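Local coordinates for octopine dehydrogenase (Pecten maximus, PDB 3C7A), which catalyses the NADH-dependent reductive condensation of L-arginine with pyruvate to D-octopine, and the reverse oxidation of D-octopine, at residues Ile275-Ile287 and Asp290-Tyr303. Residues are numbered along the deposited sequence; the frame is centred on the assembly and turned at random.
Sequences IYQWYLEYYHEDI and DHDLYHAITTNKSY
Y279 and I297 meet at the apolar centre. CG1 of I297 lies over one face of the Y279 ring, 4.1 Å from its CZ and offset toward the rim; W278 CZ3 covers the opposite face. L293 packs its CD1 near CD2 of Y279, and I287 CD1 reaches A296 CB at 4.5 Å. Further out, ND2 of N300 sits 3.7 Å above the plane of the Y283 ring, over its centre; the amide plane is 68° from the ring plane. N300 OD1 closes an Asx turn by accepting from S302 N, and also takes S302 OG at 3.0 Å. Y279 OH and Y303 OH share a weak hydrogen bond (3.4 Å). Beside I287, K301 N donates to D286 O. At the other end Y276 extends its OH to D290 O at 2.8 Å, in the carbonyl plane. A phenylalanine here would probably leave that carbonyl without this donor and the turn before helix 293-298 less firmly held. The two helices, at 40°, belong to the alpha-helical domain, and Y303 also stacks on Y235. The chemistry implies an aromatic-aliphatic centre, consistent with polar bonds holding the turn before helix 293-298 and the segment after it.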
loop_
_atom_site.group_PDB
_atom_site.type_symbol
_atom_site.label_atom_id
_atom_site.label_comp_id
_atom_site.label_asym_id
_atom_site.label_seq_id
_atom_site.Cartn_x
_atom_site.Cartn_y
_atom_site.Cartn_z
ATOM N N ILE A 275 11.179 -11.616 -10.006
ATOM C CA ILE A 275 11.134 -11.727 -8.540
ATOM C C ILE A 275 12.393 -12.397 -7.951
ATOM O O ILE A 275 12.808 -12.068 -6.837
ATOM C CB ILE A 275 9.810 -12.407 -8.038
ATOM C CG1 ILE A 275 9.643 -12.239 -6.519
ATOM C CG2 ILE A 275 9.720 -13.879 -8.488
ATOM C CD1 ILE A 275 8.215 -12.420 -6.013
ATOM N N TYR A 276 12.996 -13.315 -8.709
ATOM C CA TYR A 276 14.251 -13.968 -8.315
ATOM C C TYR A 276 15.413 -12.969 -8.265
ATOM O O TYR A 276 16.263 -13.042 -7.374
ATOM C CB TYR A 276 14.568 -15.139 -9.260
ATOM C CG TYR A 276 15.909 -15.822 -9.032
ATOM C CD1 TYR A 276 16.112 -16.669 -7.940
ATOM C CD2 TYR A 276 16.966 -15.635 -9.925
ATOM C CE1 TYR A 276 17.341 -17.304 -7.735
ATOM C CE2 TYR A 276 18.198 -16.265 -9.731
ATOM C CZ TYR A 276 18.378 -17.097 -8.635
ATOM O OH TYR A 276 19.592 -17.718 -8.442
ATOM N N GLN A 277 15.431 -12.040 -9.222
ATOM C CA GLN A 277 16.417 -10.956 -9.261
ATOM C C GLN A 277 16.259 -10.012 -8.064
ATOM O O GLN A 277 17.253 -9.539 -7.507
ATOM C CB GLN A 277 16.303 -10.176 -10.579
ATOM C CG GLN A 277 17.447 -9.193 -10.841
ATOM C CD GLN A 277 17.236 -8.339 -12.086
ATOM O OE1 GLN A 277 16.749 -8.818 -13.111
ATOM N NE2 GLN A 277 17.618 -7.069 -12.003
ATOM N N TRP A 278 15.008 -9.756 -7.674
ATOM C CA TRP A 278 14.687 -8.886 -6.536
ATOM C C TRP A 278 15.191 -9.441 -5.198
ATOM O O TRP A 278 15.734 -8.694 -4.382
ATOM C CB TRP A 278 13.175 -8.614 -6.471
ATOM C CG TRP A 278 12.760 -7.706 -5.340
ATOM C CD1 TRP A 278 12.813 -6.341 -5.324
ATOM C CD2 TRP A 278 12.233 -8.100 -4.064
ATOM N NE1 TRP A 278 12.354 -5.861 -4.120
ATOM C CE2 TRP A 278 11.990 -6.919 -3.329
ATOM C CE3 TRP A 278 11.941 -9.338 -3.472
ATOM C CZ2 TRP A 278 11.471 -6.936 -2.028
ATOM C CZ3 TRP A 278 11.423 -9.355 -2.178
ATOM C CH2 TRP A 278 11.194 -8.160 -1.472
ATOM N N TYR A 279 15.011 -10.746 -4.985
ATOM C CA TYR A 279 15.431 -11.410 -3.745
ATOM C C TYR A 279 16.942 -11.357 -3.498
ATOM O O TYR A 279 17.380 -11.127 -2.368
ATOM C CB TYR A 279 14.945 -12.866 -3.711
ATOM C CG TYR A 279 13.617 -13.062 -3.008
ATOM C CD1 TYR A 279 13.553 -13.180 -1.618
ATOM C CD2 TYR A 279 12.426 -13.137 -3.729
ATOM C CE1 TYR A 279 12.334 -13.362 -0.963
ATOM C CE2 TYR A 279 11.200 -13.318 -3.084
ATOM C CZ TYR A 279 11.163 -13.430 -1.703
ATOM O OH TYR A 279 9.958 -13.611 -1.061
ATOM N N LEU A 280 17.728 -11.565 -4.552
ATOM C CA LEU A 280 19.190 -11.582 -4.441
ATOM C C LEU A 280 19.804 -10.191 -4.253
ATOM O O LEU A 280 20.878 -10.060 -3.662
ATOM C CB LEU A 280 19.823 -12.298 -5.642
ATOM C CG LEU A 280 20.054 -13.814 -5.546
ATOM C CD1 LEU A 280 18.749 -14.612 -5.513
ATOM C CD2 LEU A 280 20.934 -14.288 -6.696
ATOM N N GLU A 281 19.118 -9.163 -4.749
ATOM C CA GLU A 281 19.586 -7.780 -4.626
ATOM C C GLU A 281 19.390 -7.179 -3.227
ATOM O O GLU A 281 20.162 -6.306 -2.818
ATOM C CB GLU A 281 18.904 -6.882 -5.668
ATOM C CG GLU A 281 19.460 -6.998 -7.091
ATOM C CD GLU A 281 18.719 -6.125 -8.106
ATOM O OE1 GLU A 281 17.680 -5.522 -7.754
ATOM O OE2 GLU A 281 19.177 -6.044 -9.267
ATOM N N TYR A 282 18.377 -7.657 -2.498
ATOM C CA TYR A 282 17.958 -7.056 -1.224
ATOM C C TYR A 282 18.204 -7.945 0.005
ATOM O O TYR A 282 18.417 -7.442 1.112
ATOM C CB TYR A 282 16.474 -6.653 -1.303
ATOM C CG TYR A 282 15.897 -6.044 -0.037
ATOM C CD1 TYR A 282 16.142 -4.710 0.295
ATOM C CD2 TYR A 282 15.095 -6.799 0.819
ATOM C CE1 TYR A 282 15.610 -4.148 1.455
ATOM C CE2 TYR A 282 14.559 -6.247 1.981
ATOM C CZ TYR A 282 14.819 -4.923 2.291
ATOM O OH TYR A 282 14.290 -4.374 3.437
ATOM N N TYR A 283 18.153 -9.262 -0.187
ATOM C CA TYR A 283 18.306 -10.207 0.930
ATOM C C TYR A 283 19.622 -11.002 0.938
ATOM O O TYR A 283 19.715 -12.040 1.599
ATOM C CB TYR A 283 17.117 -11.181 0.984
ATOM C CG TYR A 283 15.864 -10.637 1.644
ATOM C CD1 TYR A 283 15.845 -10.323 3.005
ATOM C CD2 TYR A 283 14.689 -10.465 0.913
ATOM C CE1 TYR A 283 14.693 -9.834 3.616
ATOM C CE2 TYR A 283 13.529 -9.979 1.515
ATOM C CZ TYR A 283 13.540 -9.665 2.866
ATOM O OH TYR A 283 12.397 -9.182 3.465
ATOM N N HIS A 284 20.637 -10.507 0.230
ATOM C CA HIS A 284 21.894 -11.250 0.037
ATOM C C HIS A 284 22.629 -11.651 1.326
ATOM O O HIS A 284 23.230 -12.727 1.388
ATOM C CB HIS A 284 22.841 -10.496 -0.909
ATOM C CG HIS A 284 23.247 -9.142 -0.414
ATOM N ND1 HIS A 284 24.297 -8.953 0.460
ATOM C CD2 HIS A 284 22.749 -7.911 -0.674
ATOM C CE1 HIS A 284 24.424 -7.664 0.720
ATOM N NE2 HIS A 284 23.497 -7.009 0.043
ATOM N N GLU A 285 22.571 -10.796 2.345
ATOM C CA GLU A 285 23.280 -11.037 3.604
ATOM C C GLU A 285 22.599 -12.086 4.498
ATOM O O GLU A 285 23.230 -12.635 5.406
ATOM C CB GLU A 285 23.479 -9.723 4.374
ATOM C CG GLU A 285 24.683 -9.728 5.318
ATOM C CD GLU A 285 24.801 -8.466 6.163
ATOM O OE1 GLU A 285 24.355 -7.385 5.716
ATOM O OE2 GLU A 285 25.354 -8.558 7.282
ATOM N N ASP A 286 21.323 -12.365 4.228
ATOM C CA ASP A 286 20.526 -13.283 5.052
ATOM C C ASP A 286 20.320 -14.677 4.443
ATOM O O ASP A 286 19.906 -15.604 5.143
ATOM C CB ASP A 286 19.168 -12.652 5.392
ATOM C CG ASP A 286 19.293 -11.435 6.299
ATOM O OD1 ASP A 286 19.962 -11.530 7.351
ATOM O OD2 ASP A 286 18.709 -10.384 5.964
ATOM N N ILE A 287 20.609 -14.820 3.149
ATOM C CA ILE A 287 20.395 -16.085 2.431
ATOM C C ILE A 287 21.611 -17.015 2.529
ATOM O O ILE A 287 22.750 -16.584 2.332
ATOM C CB ILE A 287 20.010 -15.837 0.942
ATOM C CG1 ILE A 287 18.662 -15.108 0.852
ATOM C CG2 ILE A 287 19.957 -17.151 0.157
ATOM C CD1 ILE A 287 18.388 -14.450 -0.493
ATOM N N ASP A 290 21.595 -19.825 -2.602
ATOM C CA ASP A 290 20.886 -18.967 -3.563
ATOM C C ASP A 290 20.815 -19.452 -5.026
ATOM O O ASP A 290 20.537 -18.652 -5.926
ATOM C CB ASP A 290 21.455 -17.534 -3.507
ATOM C CG ASP A 290 22.890 -17.429 -4.043
ATOM O OD1 ASP A 290 23.464 -18.443 -4.502
ATOM O OD2 ASP A 290 23.451 -16.311 -4.002
ATOM N N HIS A 291 21.046 -20.744 -5.266
ATOM C CA HIS A 291 21.136 -21.252 -6.647
ATOM C C HIS A 291 19.805 -21.330 -7.421
ATOM O O HIS A 291 19.812 -21.388 -8.655
ATOM C CB HIS A 291 21.929 -22.569 -6.723
ATOM C CG HIS A 291 21.239 -23.743 -6.100
ATOM N ND1 HIS A 291 20.524 -24.661 -6.837
ATOM C CD2 HIS A 291 21.174 -24.160 -4.814
ATOM C CE1 HIS A 291 20.038 -25.589 -6.031
ATOM N NE2 HIS A 291 20.418 -25.307 -4.797
ATOM N N ASP A 292 18.681 -21.333 -6.701
ATOM C CA ASP A 292 17.348 -21.174 -7.312
ATOM C C ASP A 292 16.340 -20.501 -6.363
ATOM O O ASP A 292 16.670 -20.209 -5.210
ATOM C CB ASP A 292 16.804 -22.503 -7.879
ATOM C CG ASP A 292 16.668 -23.601 -6.826
ATOM O OD1 ASP A 292 16.409 -23.300 -5.640
ATOM O OD2 ASP A 292 16.804 -24.785 -7.200
ATOM N N LEU A 293 15.124 -20.256 -6.856
ATOM C CA LEU A 293 14.089 -19.546 -6.089
ATOM C C LEU A 293 13.579 -20.330 -4.872
ATOM O O LEU A 293 13.265 -19.734 -3.838
ATOM C CB LEU A 293 12.919 -19.138 -7.001
ATOM C CG LEU A 293 11.804 -18.235 -6.446
ATOM C CD1 LEU A 293 12.322 -16.851 -6.043
ATOM C CD2 LEU A 293 10.667 -18.105 -7.451
ATOM N N TYR A 294 13.500 -21.653 -5.004
ATOM C CA TYR A 294 13.075 -22.530 -3.906
ATOM C C TYR A 294 14.027 -22.453 -2.708
ATOM O O TYR A 294 13.583 -22.362 -1.562
ATOM C CB TYR A 294 12.922 -23.981 -4.393
ATOM C CG TYR A 294 12.653 -24.994 -3.293
ATOM C CD1 TYR A 294 11.360 -25.205 -2.809
ATOM C CD2 TYR A 294 13.693 -25.747 -2.743
ATOM C CE1 TYR A 294 11.111 -26.136 -1.797
ATOM C CE2 TYR A 294 13.456 -26.678 -1.734
ATOM C CZ TYR A 294 12.165 -26.868 -1.266
ATOM O OH TYR A 294 11.934 -27.789 -0.269
ATOM N N HIS A 295 15.330 -22.488 -2.985
ATOM C CA HIS A 295 16.355 -22.436 -1.941
ATOM C C HIS A 295 16.544 -21.036 -1.349
ATOM O O HIS A 295 16.900 -20.902 -0.177
ATOM C CB HIS A 295 17.689 -22.978 -2.464
ATOM C CG HIS A 295 17.718 -24.468 -2.617
ATOM N ND1 HIS A 295 17.389 -25.102 -3.797
ATOM C CD2 HIS A 295 18.034 -25.449 -1.739
ATOM C CE1 HIS A 295 17.502 -26.409 -3.638
ATOM N NE2 HIS A 295 17.893 -26.646 -2.398
ATOM N N ALA A 296 16.301 -20.007 -2.158
ATOM C CA ALA A 296 16.446 -18.612 -1.723
ATOM C C ALA A 296 15.413 -18.198 -0.669
ATOM O O ALA A 296 15.723 -17.424 0.240
ATOM C CB ALA A 296 16.395 -17.670 -2.924
ATOM N N ILE A 297 14.192 -18.715 -0.801
ATOM C CA ILE A 297 13.104 -18.413 0.136
ATOM C C ILE A 297 13.194 -19.267 1.409
ATOM O O ILE A 297 13.071 -18.742 2.519
ATOM C CB ILE A 297 11.700 -18.553 -0.535
ATOM C CG1 ILE A 297 11.552 -17.551 -1.688
ATOM C CG2 ILE A 297 10.575 -18.356 0.489
ATOM C CD1 ILE A 297 10.342 -17.784 -2.585
ATOM N N THR A 298 13.422 -20.570 1.243
ATOM C CA THR A 298 13.446 -21.509 2.375
ATOM C C THR A 298 14.634 -21.325 3.323
ATOM O O THR A 298 14.528 -21.643 4.510
ATOM C CB THR A 298 13.374 -22.993 1.915
ATOM O OG1 THR A 298 14.370 -23.248 0.917
ATOM C CG2 THR A 298 11.993 -23.322 1.353
ATOM N N THR A 299 15.751 -20.809 2.807
ATOM C CA THR A 299 16.954 -20.600 3.626
ATOM C C THR A 299 17.195 -19.130 4.009
ATOM O O THR A 299 18.308 -18.758 4.392
ATOM C CB THR A 299 18.234 -21.205 2.971
ATOM O OG1 THR A 299 18.564 -20.484 1.778
ATOM C CG2 THR A 299 18.039 -22.684 2.643
ATOM N N ASN A 300 16.151 -18.309 3.912
ATOM C CA ASN A 300 16.211 -16.903 4.325
ATOM C C ASN A 300 16.098 -16.772 5.846
ATOM O O ASN A 300 15.104 -17.200 6.441
ATOM C CB ASN A 300 15.109 -16.090 3.625
ATOM C CG ASN A 300 15.265 -14.577 3.806
ATOM O OD1 ASN A 300 16.111 -14.100 4.565
ATOM N ND2 ASN A 300 14.435 -13.818 3.097
ATOM N N LYS A 301 17.119 -16.174 6.461
ATOM C CA LYS A 301 17.203 -16.040 7.922
ATOM C C LYS A 301 16.154 -15.107 8.535
ATOM O O LYS A 301 15.783 -15.271 9.700
ATOM C CB LYS A 301 18.605 -15.586 8.345
ATOM C CG LYS A 301 19.648 -16.694 8.358
ATOM C CD LYS A 301 20.987 -16.185 8.874
ATOM C CE LYS A 301 22.009 -17.310 8.967
ATOM N NZ LYS A 301 23.290 -16.851 9.580
ATOM N N SER A 302 15.684 -14.136 7.755
ATOM C CA SER A 302 14.695 -13.166 8.237
ATOM C C SER A 302 13.284 -13.751 8.402
ATOM O O SER A 302 12.439 -13.156 9.075
ATOM C CB SER A 302 14.663 -11.926 7.335
ATOM O OG SER A 302 14.286 -12.264 6.011
ATOM N N TYR A 303 13.041 -14.915 7.798
ATOM C CA TYR A 303 11.744 -15.594 7.897
ATOM C C TYR A 303 11.698 -16.654 9.011
ATOM O O TYR A 303 10.808 -17.511 9.025
ATOM C CB TYR A 303 11.364 -16.237 6.555
ATOM C CG TYR A 303 11.093 -15.274 5.411
ATOM C CD1 TYR A 303 10.499 -14.028 5.633
ATOM C CD2 TYR A 303 11.398 -15.630 4.095
ATOM C CE1 TYR A 303 10.241 -13.152 4.579
ATOM C CE2 TYR A 303 11.141 -14.765 3.034
ATOM C CZ TYR A 303 10.564 -13.528 3.283
ATOM O OH TYR A 303 10.308 -12.673 2.236
#